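Local coordinates for probable TonB-dependent siderophore receptor PiuA (Acinetobacter baumannii, PDB 5FP1), which probably takes part in the first step of iron uptake across the outer membrane by binding iron-chelating siderophores, possibly ferric enterobactin, at residues P230-P235 / V300-P304. Residues are numbered along the deposited sequence; the frame is centred on the assembly and turned at random.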
# COMPACT_ATOMS: atom_id res chain seq x y z
N PRO A 230 -0.31 5.61 -18.43
CA PRO A 230 0.32 4.80 -17.38
C PRO A 230 1.74 4.38 -17.71
O PRO A 230 2.13 4.25 -18.88
CB PRO A 230 -0.59 3.55 -17.31
CG PRO A 230 -1.15 3.43 -18.69
CD PRO A 230 -1.36 4.86 -19.15
N ASP A 231 2.53 4.17 -16.68
CA ASP A 231 3.89 3.74 -16.85
C ASP A 231 3.98 2.34 -17.41
O ASP A 231 3.03 1.54 -17.34
CB ASP A 231 4.64 3.82 -15.51
CG ASP A 231 6.16 3.98 -15.70
OD1 ASP A 231 6.64 4.05 -16.86
OD2 ASP A 231 6.85 4.03 -14.67
N SER A 232 5.13 2.09 -18.01
CA SER A 232 5.53 0.78 -18.47
C SER A 232 6.66 0.36 -17.52
O SER A 232 6.64 0.64 -16.32
CB SER A 232 6.00 0.86 -19.93
OG SER A 232 6.32 -0.43 -20.47
N GLY A 233 7.66 -0.31 -18.05
CA GLY A 233 8.79 -0.71 -17.25
C GLY A 233 10.00 -0.97 -18.13
O GLY A 233 9.96 -0.65 -19.32
N ILE A 234 11.04 -1.56 -17.55
CA ILE A 234 12.27 -1.92 -18.26
C ILE A 234 12.40 -3.44 -18.25
O ILE A 234 12.29 -4.08 -17.17
CB ILE A 234 13.50 -1.25 -17.64
CG1 ILE A 234 13.31 0.26 -17.55
CG2 ILE A 234 14.77 -1.61 -18.42
CD1 ILE A 234 13.09 0.97 -18.88
N PRO A 235 12.55 -4.04 -19.43
CA PRO A 235 12.53 -5.51 -19.51
C PRO A 235 13.79 -6.12 -18.90
O PRO A 235 14.86 -5.54 -19.04
CB PRO A 235 12.51 -5.78 -21.01
CG PRO A 235 13.19 -4.59 -21.62
CD PRO A 235 12.85 -3.43 -20.74
N VAL A 300 -5.31 0.30 -19.79
CA VAL A 300 -4.50 -0.42 -20.78
C VAL A 300 -3.07 0.06 -20.61
O VAL A 300 -2.80 1.27 -20.69
CB VAL A 300 -4.94 -0.10 -22.23
CG1 VAL A 300 -3.91 -0.64 -23.22
CG2 VAL A 300 -6.31 -0.70 -22.51
N TRP A 301 -2.15 -0.84 -20.33
CA TRP A 301 -0.74 -0.46 -20.19
C TRP A 301 0.17 -1.53 -20.80
O TRP A 301 -0.27 -2.65 -21.13
CB TRP A 301 -0.35 -0.12 -18.74
CG TRP A 301 -0.42 -1.23 -17.84
CD1 TRP A 301 -1.53 -1.65 -17.14
CD2 TRP A 301 0.63 -2.16 -17.52
NE1 TRP A 301 -1.23 -2.79 -16.44
CE2 TRP A 301 0.09 -3.12 -16.64
CE3 TRP A 301 1.97 -2.29 -17.92
CZ2 TRP A 301 0.85 -4.18 -16.13
CZ3 TRP A 301 2.72 -3.33 -17.40
CH2 TRP A 301 2.15 -4.28 -16.54
N THR A 302 1.43 -1.15 -20.97
CA THR A 302 2.37 -1.95 -21.74
C THR A 302 3.37 -2.70 -20.89
O THR A 302 4.12 -2.09 -20.11
CB THR A 302 3.15 -1.08 -22.74
OG1 THR A 302 2.24 -0.49 -23.67
CG2 THR A 302 4.17 -1.91 -23.47
N ASN A 303 3.40 -4.01 -21.08
CA ASN A 303 4.50 -4.85 -20.60
C ASN A 303 5.61 -4.82 -21.68
O ASN A 303 5.36 -5.16 -22.84
CB ASN A 303 3.95 -6.27 -20.35
CG ASN A 303 5.03 -7.33 -20.09
OD1 ASN A 303 6.21 -7.19 -20.43
ND2 ASN A 303 4.58 -8.45 -19.55
N PRO A 304 6.82 -4.35 -21.32
CA PRO A 304 7.89 -4.21 -22.33
C PRO A 304 8.47 -5.59 -22.75
O PRO A 304 9.30 -6.18 -22.06
CB PRO A 304 8.93 -3.36 -21.60
CG PRO A 304 8.79 -3.81 -20.18
CD PRO A 304 7.30 -3.98 -19.98
O HOH W 1 2.22 1.70 -20.63
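Pro230 packs on Trp301 and Ser232 bonds Thr302 where the loop between strands 215-226 and 264-279 of the TonB-dependent receptor β-barrel meets the end of the long strand 284-304. The two segments run in roughly the same direction, without pairing as a β-ladder.

Van der Waals packing, carbonyl oxygens included, lies at both ends. At one, Pro230 CG sits 3.6 Å from Trp301 CB and also touches the Val300 carbonyl. CB alone packs on the proline; the indole turns away from it, and with CG between the backbone N and the carbonyl carbon (chi1 65°), CE3 comes within 4.0 Å of Asp231 O, which meets the ring obliquely. At the other end the Pro304 ring fits into the bend of Gly233-Pro235: its CG lies 3.5 Å from Gly233 O, its CB 4.0 Å from Pro235 CD.

Polar links fill the middle. A water accepts from Thr302 N (3.0 Å) and is hydrogen-bonded to Pro230 O (3.1 Å), which also bonds Tyr256. Asp231 OD2 forms a salt bridge with Lys189, while OD1 accepts from Ser232 N; Thr302 OG1 bonds Asp263. The one direct hydrogen bond between the segments comes from Ser232, whose OG, anti to the backbone N (chi1 -176°), donates to Thr302 O at 2.8 Å, from 43° above the carbonyl plane.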